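Local structure of transcriptional regulator (Saccharomonospora viridis, 4KWA) at residues 7-12 with 28-33; 54-59 with 113-118; 61-66 with 96-101. The protein probably binds DNA as a TetR-family transcriptional repressor whose C-terminal regulatory domain binds a choline ion. All coordinates share one frame; numbering follows the deposited sequence. Where two conformers were deposited one is given.

Contact 1. Residues 7-12 with 28-33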
loop_
_atom_site.group_PDB
_atom_site.type_symbol
_atom_site.label_atom_id
_atom_site.label_comp_id
_atom_site.label_asym_id
_atom_site.label_seq_id
_atom_site.Cartn_x
_atom_site.Cartn_y
_atom_site.Cartn_z
ATOM N N ARG A 7 1.979 26.838 -9.964
ATOM C CA ARG A 7 1.361 26.381 -8.758
ATOM C C ARG A 7 -0.100 25.955 -8.966
ATOM O O ARG A 7 -0.558 24.970 -8.433
ATOM C CB ARG A 7 1.372 27.565 -7.781
ATOM C CG ARG A 7 0.949 27.221 -6.378
ATOM C CD ARG A 7 0.674 28.453 -5.546
ATOM N NE ARG A 7 -0.518 29.179 -6.032
ATOM C CZ ARG A 7 -1.779 28.787 -5.795
ATOM N NH1 ARG A 7 -2.023 27.627 -5.146
ATOM N NH2 ARG A 7 -2.800 29.509 -6.274
ATOM N N ARG A 8 -0.847 26.770 -9.727
ATOM C CA ARG A 8 -2.257 26.488 -9.995
ATOM C C ARG A 8 -2.428 25.191 -10.788
ATOM O O ARG A 8 -3.252 24.374 -10.439
ATOM C CB ARG A 8 -2.990 27.700 -10.598
ATOM C CG ARG A 8 -3.577 28.600 -9.479
ATOM C CD ARG A 8 -4.255 29.922 -9.887
ATOM N NE ARG A 8 -5.333 29.761 -10.869
ATOM C CZ ARG A 8 -5.215 29.970 -12.187
ATOM N NH1 ARG A 8 -6.274 29.742 -13.005
ATOM N NH2 ARG A 8 -4.051 30.405 -12.702
ATOM N N ILE A 9 -1.581 25.014 -11.798
ATOM C CA ILE A 9 -1.602 23.761 -12.538
ATOM C C ILE A 9 -1.364 22.599 -11.623
ATOM O O ILE A 9 -2.078 21.578 -11.669
ATOM C CB ILE A 9 -0.539 23.744 -13.655
ATOM C CG1 ILE A 9 -0.849 24.743 -14.755
ATOM C CG2 ILE A 9 -0.437 22.354 -14.265
ATOM C CD1 ILE A 9 0.283 24.988 -15.746
ATOM N N LEU A 10 -0.338 22.706 -10.776
ATOM C CA LEU A 10 -0.014 21.617 -9.849
ATOM C C LEU A 10 -1.037 21.338 -8.824
ATOM O O LEU A 10 -1.320 20.193 -8.525
ATOM C CB LEU A 10 1.341 21.867 -9.182
ATOM C CG LEU A 10 2.518 21.837 -10.127
ATOM C CD1 LEU A 10 3.737 22.205 -9.318
ATOM C CD2 LEU A 10 2.691 20.513 -10.809
ATOM N N GLU A 11 -1.641 22.382 -8.302
ATOM C CA GLU A 11 -2.718 22.189 -7.301
ATOM C C GLU A 11 -3.922 21.486 -7.891
ATOM O O GLU A 11 -4.454 20.536 -7.287
ATOM C CB GLU A 11 -3.134 23.521 -6.728
ATOM C CG GLU A 11 -3.971 23.340 -5.477
ATOM C CD GLU A 11 -4.000 24.603 -4.610
ATOM O OE1 GLU A 11 -3.349 25.604 -4.995
ATOM O OE2 GLU A 11 -4.621 24.579 -3.516
ATOM N N THR A 12 -4.295 21.908 -9.076
ATOM C CA THR A 12 -5.403 21.313 -9.831
ATOM C C THR A 12 -5.063 19.854 -10.204
ATOM O O THR A 12 -5.886 18.925 -9.939
ATOM C CB THR A 12 -5.796 22.202 -11.050
ATOM O OG1 THR A 12 -6.233 23.484 -10.603
ATOM C CG2 THR A 12 -6.864 21.585 -11.837
ATOM N N HIS A 28 -6.367 18.150 -20.976
ATOM C CA HIS A 28 -7.480 19.087 -21.185
ATOM C C HIS A 28 -8.376 19.142 -19.937
ATOM O O HIS A 28 -9.103 20.065 -19.782
ATOM C CB HIS A 28 -8.311 18.756 -22.410
ATOM C CG HIS A 28 -9.390 17.752 -22.165
ATOM N ND1 HIS A 28 -9.191 16.389 -22.289
ATOM C CD2 HIS A 28 -10.687 17.907 -21.794
ATOM C CE1 HIS A 28 -10.312 15.745 -22.003
ATOM N NE2 HIS A 28 -11.232 16.644 -21.687
ATOM N N ASP A 29 -8.344 18.115 -19.088
ATOM C CA ASP A 29 -9.148 18.134 -17.820
ATOM C C ASP A 29 -8.554 19.233 -16.946
ATOM O O ASP A 29 -9.278 19.986 -16.256
ATOM C CB ASP A 29 -9.046 16.811 -17.094
ATOM C CG ASP A 29 -9.687 15.695 -17.833
ATOM O OD1 ASP A 29 -10.783 15.945 -18.350
ATOM O OD2 ASP A 29 -9.161 14.536 -17.807
ATOM N N ILE A 30 -7.232 19.281 -16.902
ATOM C CA ILE A 30 -6.567 20.341 -16.143
ATOM C C ILE A 30 -6.816 21.715 -16.741
ATOM O O ILE A 30 -7.233 22.667 -16.042
ATOM C CB ILE A 30 -5.071 20.077 -16.026
ATOM C CG1 ILE A 30 -4.858 18.759 -15.386
ATOM C CG2 ILE A 30 -4.374 21.081 -15.132
ATOM C CD1 ILE A 30 -3.481 18.126 -15.585
ATOM N N ALA A 31 -6.687 21.820 -18.060
ATOM C CA ALA A 31 -6.841 23.098 -18.766
ATOM C C ALA A 31 -8.272 23.618 -18.633
ATOM O O ALA A 31 -8.453 24.823 -18.420
ATOM C CB ALA A 31 -6.449 22.943 -20.196
ATOM N N SER A 32 -9.269 22.718 -18.681
ATOM C CA SER A 32 -10.692 23.108 -18.529
ATOM C C SER A 32 -11.004 23.647 -17.147
ATOM O O SER A 32 -11.803 24.587 -16.944
ATOM C CB SER A 32 -11.609 21.887 -18.715
ATOM O OG SER A 32 -11.701 21.626 -20.089
ATOM N N GLU A 33 -10.463 22.999 -16.174
ATOM C CA GLU A 33 -10.705 23.373 -14.804
ATOM C C GLU A 33 -10.170 24.738 -14.497
ATOM O O GLU A 33 -10.735 25.488 -13.677
ATOM C CB GLU A 33 -10.005 22.359 -13.947
ATOM C CG GLU A 33 -10.024 22.621 -12.467
ATOM C CD GLU A 33 -10.788 21.641 -11.684
ATOM O OE1 GLU A 33 -10.566 21.741 -10.460
ATOM O OE2 GLU A 33 -11.553 20.820 -12.263
#
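Ile-30 meets both Ile-9 and Thr-12 with one methyl, its CG2, and this is the buried, wholly apolar part of the contact. Its CG2 lies 4.2 Å from CG2 of Ile-9 and equally far from CG2 of Thr-12, so it sits between these two methyls and bridges them. Beta-branched residues suit the place because they bring a methyl close to the backbone, where a gap between helices can be filled with little side-chain freedom to lose. In Thr-12 the first torsion (chi1 -61°) sets OG1 beside its own backbone N and swings CG2 anti to that N. The apolar branch of the residue is thereby the one that faces the other helix.

Toward solvent the character changes, although the closest touch is found on this exposed side. Glu-33 runs past Thr-12 in the opposite direction and lays its aliphatic part against the same methyl, with CG of Glu-33 3.4 Å from CG2 of Thr-12. The chain of Glu-33 bends at chi2, and its carboxylate stays on the solvent side, where OE1 has a long, weak ion pair with Arg-15. A glutamate serves well here, since its methylenes can pack while its charge remains near water. The contact is small, 176 Å² in all, and rests on van der Waals touch.

The two segments approach to 10.0 Å between axes at 117°, so they meet over a short length. Segment 28-33 belongs to the predicted helix-turn-helix of the TetR DNA-binding domain and packs against helix 2-20. Ile-30 also touches Val-25, Ala-13 and Leu-16, whereas Ile-9 reaches Ile-41 and His-44 on helix 38-44, the second helix of the motif. On another side of helix 2-20, Leu-10 packs on Ala-55 of helix 48-71.

Contact 2. Residues 54-59 with 113-118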
loop_
_atom_site.group_PDB
_atom_site.type_symbol
_atom_site.label_atom_id
_atom_site.label_comp_id
_atom_site.label_asym_id
_atom_site.label_seq_id
_atom_site.Cartn_x
_atom_site.Cartn_y
_atom_site.Cartn_z
ATOM N N GLU A 54 6.312 16.837 -10.269
ATOM C CA GLU A 54 6.381 18.181 -9.647
ATOM C C GLU A 54 5.256 18.433 -8.656
ATOM O O GLU A 54 5.403 19.173 -7.617
ATOM C CB GLU A 54 6.439 19.247 -10.744
ATOM C CG GLU A 54 7.701 19.167 -11.628
ATOM C CD GLU A 54 9.019 19.296 -10.829
ATOM O OE1 GLU A 54 8.980 19.946 -9.751
ATOM O OE2 GLU A 54 10.091 18.777 -11.275
ATOM N N ALA A 55 4.133 17.744 -8.908
ATOM C CA ALA A 55 2.984 17.827 -7.978
ATOM C C ALA A 55 3.338 17.089 -6.680
ATOM O O ALA A 55 3.036 17.576 -5.557
ATOM C CB ALA A 55 1.706 17.165 -8.601
ATOM N N LEU A 56 4.075 16.018 -6.814
ATOM C CA LEU A 56 4.462 15.228 -5.619
ATOM C C LEU A 56 5.476 16.086 -4.822
ATOM O O LEU A 56 5.421 16.157 -3.594
ATOM C CB LEU A 56 5.156 13.953 -6.011
ATOM C CG LEU A 56 4.275 12.925 -6.680
ATOM C CD1 LEU A 56 5.106 11.813 -7.272
ATOM C CD2 LEU A 56 3.330 12.350 -5.665
ATOM N N ARG A 57 6.414 16.690 -5.513
ATOM C CA ARG A 57 7.408 17.479 -4.814
ATOM C C ARG A 57 6.754 18.604 -4.032
ATOM O O ARG A 57 7.074 18.846 -2.849
ATOM C CB ARG A 57 8.408 18.057 -5.796
ATOM C CG ARG A 57 9.718 18.551 -5.171
ATOM C CD ARG A 57 10.608 19.256 -6.180
ATOM N NE ARG A 57 10.671 18.592 -7.497
ATOM C CZ ARG A 57 11.371 17.507 -7.779
ATOM N NH1 ARG A 57 11.406 17.043 -9.027
ATOM N NH2 ARG A 57 12.108 16.944 -6.836
ATOM N N ARG A 58 5.786 19.271 -4.671
ATOM C CA ARG A 58 5.080 20.365 -3.997
ATOM C C ARG A 58 4.289 19.852 -2.794
ATOM O O ARG A 58 4.252 20.464 -1.707
ATOM C CB ARG A 58 4.134 21.132 -4.975
ATOM C CG ARG A 58 3.464 22.338 -4.300
ATOM C CD ARG A 58 2.478 23.021 -5.290
ATOM N NE ARG A 58 1.504 23.848 -4.569
ATOM C CZ ARG A 58 0.307 23.449 -4.144
ATOM N NH1 ARG A 58 -0.141 22.198 -4.363
ATOM N NH2 ARG A 58 -0.462 24.326 -3.488
ATOM N N ASN A 59 3.677 18.693 -2.930
ATOM C CA ASN A 59 2.906 18.206 -1.831
ATOM C C ASN A 59 3.756 17.735 -0.687
ATOM O O ASN A 59 3.347 17.856 0.470
ATOM C CB ASN A 59 1.975 17.096 -2.313
ATOM C CG ASN A 59 1.263 16.459 -1.185
ATOM O OD1 ASN A 59 1.821 15.515 -0.566
ATOM N ND2 ASN A 59 0.188 17.087 -0.750
ATOM N N PRO A 113 12.121 5.976 -12.016
ATOM C CA PRO A 113 13.258 6.238 -11.070
ATOM C C PRO A 113 13.215 7.585 -10.422
ATOM O O PRO A 113 13.580 7.650 -9.260
ATOM C CB PRO A 113 14.538 6.086 -11.946
ATOM C CG PRO A 113 14.094 6.242 -13.354
ATOM C CD PRO A 113 12.600 5.889 -13.423
ATOM N N LYS A 114 12.688 8.636 -11.099
ATOM C CA LYS A 114 12.619 9.934 -10.470
ATOM C C LYS A 114 11.540 9.890 -9.376
ATOM O O LYS A 114 11.766 10.420 -8.323
ATOM C CB LYS A 114 12.407 11.114 -11.420
ATOM C CG LYS A 114 13.588 11.319 -12.402
ATOM C CD LYS A 114 13.509 12.603 -13.209
ATOM C CE LYS A 114 12.484 12.606 -14.337
ATOM N NZ LYS A 114 12.639 13.793 -15.253
ATOM N N ILE A 115 10.400 9.266 -9.644
ATOM C CA ILE A 115 9.346 9.118 -8.701
ATOM C C ILE A 115 9.818 8.239 -7.543
ATOM O O ILE A 115 9.568 8.605 -6.390
ATOM C CB ILE A 115 8.047 8.554 -9.317
ATOM C CG1 ILE A 115 7.484 9.485 -10.410
ATOM C CG2 ILE A 115 7.003 8.268 -8.224
ATOM C CD1 ILE A 115 6.921 10.756 -9.892
ATOM N N ARG A 116 10.495 7.136 -7.844
ATOM C CA ARG A 116 11.044 6.232 -6.858
ATOM C C ARG A 116 11.994 6.967 -5.888
ATOM O O ARG A 116 11.926 6.776 -4.656
ATOM C CB ARG A 116 11.812 5.044 -7.528
ATOM C CG ARG A 116 12.122 3.917 -6.566
ATOM C CD ARG A 116 13.162 2.862 -6.985
ATOM N NE ARG A 116 12.781 2.070 -8.133
ATOM C CZ ARG A 116 13.393 2.050 -9.331
ATOM N NH1 ARG A 116 14.517 2.737 -9.581
ATOM N NH2 ARG A 116 12.890 1.273 -10.286
ATOM N N ASP A 117 12.850 7.810 -6.444
ATOM C CA ASP A 117 13.839 8.579 -5.654
ATOM C C ASP A 117 13.147 9.624 -4.798
ATOM O O ASP A 117 13.468 9.801 -3.637
ATOM C CB ASP A 117 14.842 9.316 -6.559
ATOM C CG ASP A 117 15.833 8.376 -7.256
ATOM O OD1 ASP A 117 15.790 7.151 -6.969
ATOM O OD2 ASP A 117 16.620 8.894 -8.122
ATOM N N LEU A 118 12.161 10.326 -5.350
ATOM C CA LEU A 118 11.443 11.263 -4.577
ATOM C C LEU A 118 10.688 10.569 -3.441
ATOM O O LEU A 118 10.736 11.051 -2.303
ATOM C CB LEU A 118 10.510 12.060 -5.483
ATOM C CG LEU A 118 9.704 13.213 -4.834
ATOM C CD1 LEU A 118 9.326 14.247 -5.834
ATOM C CD2 LEU A 118 8.427 12.736 -4.119
#
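Leu-56 and Ile-115 set CG (CG1 in Ile-115) beside the backbone N, with chi1 of -69° and -61°, and the terminal methyls that result meet between the helices. In Ile-115 a second turn at CG1 (chi2 -70°) is decisive, because it folds CD1 back toward helix 48-71 although the residue does not start out aimed at it. The two side chains cross at about a right angle, and CD1 of Leu-56 stands only 3.4 Å from CD1 of Ile-115, tighter than ordinary carbon contact.

Leu-118 takes the other course: its CG lies anti to the backbone N, and the branch splits over two neighbours. CD2 of Leu-118 rests 4.0 Å from CB of Leu-56, while CD1 of Leu-118 sits 3.8 Å from the backbone N of Arg-57. The same CD1 lies over one face of the Arg-57 guanidinium, near its rim. Leucine suits this spot, as one methyl of its forked end touches CB of Leu-56 and the other the backbone and side chain of Arg-57.

Arg-57 marks the solvent side. Bent at chi3, it turns back along its own helix and grips Glu-54 side-on: NE of Arg-57 binds OE1 of Glu-54 at 3.1 Å, nearly straight, and NH1 binds OE2. Both carboxylate oxygens lie close to the guanidinium plane, yet they are met from above the carboxylate plane. The pair of hydrogen bonds limits the rotation of the guanidinium against Leu-118.

The segments run almost parallel, with axes 10.7 Å apart. Helix 48-71 connects the DNA-binding and regulatory domains, and helix 113-139 here packs along it. Val-105 of helix 94-109 touches both Leu-56 and Ile-115, while Trp-14 of helix 2-20 reaches Leu-56 as well.

Contact 3. Residues 61-66 with 96-101. With CHT (choline ion), chain E.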
loop_
_atom_site.group_PDB
_atom_site.type_symbol
_atom_site.label_atom_id
_atom_site.label_comp_id
_atom_site.label_asym_id
_atom_site.label_seq_id
_atom_site.Cartn_x
_atom_site.Cartn_y
_atom_site.Cartn_z
ATOM N N LYS A 61 6.472 18.954 0.273
ATOM C CA LYS A 61 6.796 20.173 1.026
ATOM C C LYS A 61 5.630 20.719 1.860
ATOM O O LYS A 61 5.797 21.163 2.978
ATOM C CB LYS A 61 7.250 21.247 0.043
ATOM C CG LYS A 61 7.254 22.655 0.604
ATOM C CD LYS A 61 8.104 23.625 -0.182
ATOM C CE LYS A 61 9.487 23.717 0.445
ATOM N NZ LYS A 61 9.447 24.369 1.793
ATOM N N LEU A 62 4.445 20.828 1.273
ATOM C CA LEU A 62 3.290 21.288 2.012
ATOM C C LEU A 62 3.109 20.436 3.241
ATOM O O LEU A 62 2.784 20.944 4.344
ATOM C CB LEU A 62 2.006 21.080 1.154
ATOM C CG LEU A 62 1.797 22.006 -0.052
ATOM C CD1 LEU A 62 0.654 21.477 -0.911
ATOM C CD2 LEU A 62 1.593 23.466 0.375
ATOM N N ALA A 63 3.259 19.137 3.048
ATOM C CA ALA A 63 2.974 18.155 4.141
ATOM C C ALA A 63 3.967 18.248 5.294
ATOM O O ALA A 63 3.602 18.125 6.447
ATOM C CB ALA A 63 2.901 16.741 3.603
ATOM N N PHE A 64 5.203 18.535 4.959
ATOM C CA PHE A 64 6.205 18.728 5.939
ATOM C C PHE A 64 6.035 20.089 6.667
ATOM O O PHE A 64 6.120 20.183 7.888
ATOM C CB PHE A 64 7.553 18.599 5.280
ATOM C CG PHE A 64 8.677 18.845 6.235
ATOM C CD1 PHE A 64 9.071 17.856 7.120
ATOM C CD2 PHE A 64 9.338 20.071 6.230
ATOM C CE1 PHE A 64 10.103 18.099 8.036
ATOM C CE2 PHE A 64 10.376 20.295 7.105
ATOM C CZ PHE A 64 10.747 19.305 8.001
ATOM N N ASP A 65 5.614 21.131 5.932
ATOM C CA ASP A 65 5.332 22.384 6.575
ATOM C C ASP A 65 4.173 22.192 7.621
ATOM O O ASP A 65 4.193 22.738 8.745
ATOM C CB ASP A 65 4.943 23.408 5.529
ATOM C CG ASP A 65 6.110 23.952 4.785
ATOM O OD1 ASP A 65 7.273 23.757 5.235
ATOM O OD2 ASP A 65 5.836 24.668 3.793
ATOM N N ARG A 66 3.166 21.415 7.238
ATOM C CA ARG A 66 2.002 21.143 8.073
ATOM C C ARG A 66 2.507 20.454 9.383
ATOM O O ARG A 66 2.110 20.781 10.514
ATOM C CB ARG A 66 1.046 20.177 7.279
ATOM C CG ARG A 66 -0.185 19.635 7.978
ATOM C CD ARG A 66 -0.827 18.496 7.155
ATOM N NE ARG A 66 -1.034 18.899 5.769
ATOM C CZ ARG A 66 -0.958 18.085 4.712
ATOM N NH1 ARG A 66 -0.699 16.790 4.862
ATOM N NH2 ARG A 66 -1.150 18.571 3.500
ATOM N N ARG A 96 -6.973 12.668 2.867
ATOM C CA ARG A 96 -7.530 11.509 2.097
ATOM C C ARG A 96 -6.997 11.524 0.671
ATOM O O ARG A 96 -6.525 10.484 0.145
ATOM C CB ARG A 96 -9.050 11.561 2.077
ATOM C CG ARG A 96 -9.714 10.456 1.270
ATOM C CD ARG A 96 -9.493 9.129 1.934
ATOM N NE ARG A 96 -10.365 8.066 1.389
ATOM C CZ ARG A 96 -11.330 7.416 2.034
ATOM N NH1 ARG A 96 -11.979 6.439 1.396
ATOM N NH2 ARG A 96 -11.634 7.638 3.321
ATOM N N ASP A 97 -6.949 12.716 0.057
ATOM C CA ASP A 97 -6.386 12.842 -1.306
ATOM C C ASP A 97 -4.928 12.480 -1.352
ATOM O O ASP A 97 -4.440 11.851 -2.316
ATOM C CB ASP A 97 -6.591 14.263 -1.818
ATOM C CG ASP A 97 -8.038 14.563 -2.200
ATOM O OD1 ASP A 97 -8.855 13.666 -2.291
ATOM O OD2 ASP A 97 -8.360 15.746 -2.338
ATOM N N GLU A 98 -4.155 12.937 -0.361
ATOM C CA GLU A 98 -2.759 12.577 -0.334
ATOM C C GLU A 98 -2.600 11.076 -0.312
ATOM O O GLU A 98 -1.827 10.525 -1.102
ATOM C CB GLU A 98 -2.048 13.277 0.823
ATOM C CG GLU A 98 -1.962 14.785 0.621
ATOM C CD GLU A 98 -1.244 15.484 1.773
ATOM O OE1 GLU A 98 -0.928 14.827 2.763
ATOM O OE2 GLU A 98 -0.943 16.670 1.684
ATOM N N TRP A 99 -3.408 10.383 0.527
ATOM C CA TRP A 99 -3.351 8.958 0.518
ATOM C C TRP A 99 -3.626 8.397 -0.845
ATOM O O TRP A 99 -2.949 7.472 -1.269
ATOM C CB TRP A 99 -4.303 8.356 1.574
ATOM C CG TRP A 99 -3.706 8.259 2.962
ATOM C CD1 TRP A 99 -3.618 9.222 3.879
ATOM C CD2 TRP A 99 -2.984 7.126 3.501
ATOM N NE1 TRP A 99 -2.930 8.777 5.005
ATOM C CE2 TRP A 99 -2.537 7.482 4.797
ATOM C CE3 TRP A 99 -2.668 5.864 3.022
ATOM C CZ2 TRP A 99 -1.818 6.584 5.650
ATOM C CZ3 TRP A 99 -1.963 4.952 3.881
ATOM C CH2 TRP A 99 -1.552 5.325 5.188
ATOM N N SER A 100 -4.657 8.927 -1.496
ATOM C CA SER A 100 -5.043 8.472 -2.833
ATOM C C SER A 100 -3.869 8.535 -3.795
ATOM O O SER A 100 -3.698 7.652 -4.631
ATOM C CB SER A 100 -6.218 9.287 -3.402
ATOM O OG SER A 100 -7.425 9.137 -2.658
ATOM N N VAL A 101 -3.080 9.603 -3.704
ATOM C CA VAL A 101 -1.946 9.785 -4.546
ATOM C C VAL A 101 -0.790 8.857 -4.141
ATOM O O VAL A 101 -0.140 8.285 -5.045
ATOM C CB VAL A 101 -1.484 11.224 -4.521
ATOM C CG1 VAL A 101 -0.161 11.350 -5.282
ATOM C CG2 VAL A 101 -2.596 12.075 -5.121
HETATM C C4 CHT E . 4.270 8.496 3.495
HETATM C C5 CHT E . 2.953 9.203 3.822
HETATM C C6 CHT E . 1.544 7.304 3.083
HETATM C C7 CHT E . 0.574 9.256 4.050
HETATM C C8 CHT E . 1.916 7.682 5.407
HETATM O O6 CHT E . 5.095 9.465 2.831
HETATM N N1 CHT E . 1.761 8.351 4.095
#
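The guanidinium of Arg-66 has CA of Ala-63 over the centre of one face, 3.9 Å above the plane, and the carboxylate of Glu-98 at its edge, with the carboxylate plane tilted by 32° from its own. Arginine donates end-on with both terminal nitrogens: NH1 of Arg-66 reaches OE1 of Glu-98 at 2.9 Å, and NH2 of Arg-66 reaches OE2 of Glu-98 at 2.6 Å. Each oxygen is approached on its syn side, from somewhat out of the carboxylate plane.

The side chains come from opposite directions. Glu-98 stays extended beyond CG and spans the gap, while Arg-66 bends at chi3 (-51°) to lay its head over Ala-63. The small Ala-63 suits this place because a flat cation can lie right against its backbone. Glu-98 is buried, and its OE2 is also bonded by Asn-59 ND2, so two donors grip that oxygen; the positive charge of Arg-66 and the second donor would probably favour the ionised carboxylate.

In the regulatory domain of TetR-family proteins a bundle of helices encloses the ligand site, and here the salt bridge ties helix 48-71, which leads in from the DNA-binding domain, to helix 94-109, which lines the choline pocket.

One residue after Glu-98, the Trp-99 ring turns a face to the ligand. Choline methyl C7 lies 3.6 Å above the ring plane, toward the rim, and C8 of choline comes within 3.9 Å of Trp-99 CZ2. A broad, electron-rich indole suits a quaternary ammonium that has no N-H to donate. Trp-99 NE1 is held by the backbone O of Gln-88, another pocket residue along with Asp-160, which limits how the ring can turn.

How the contacts relate
Along the chain contact 1 comes first, inside the DNA-binding domain; contact 2 then brackets contact 3, whose segments fall between those of contact 2. Helix 48-71 serves both contacts 2 and 3, whose centres are 12 Å apart, while contact 1 lies 18 Å from either. Contacts 1 and 2 touch, among other places, through a long, weak ion pair of Glu-11 with Arg-58, whereas contacts 1 and 3 do not meet directly. Contacts 2 and 3 adjoin where Leu-56 packs against Val-101. Helix 48-71 thus joins the two domains, with contacts 2 and 3 along it and contact 1 beside it, consistent with ligand-controlled DNA binding as in other TetR regulators.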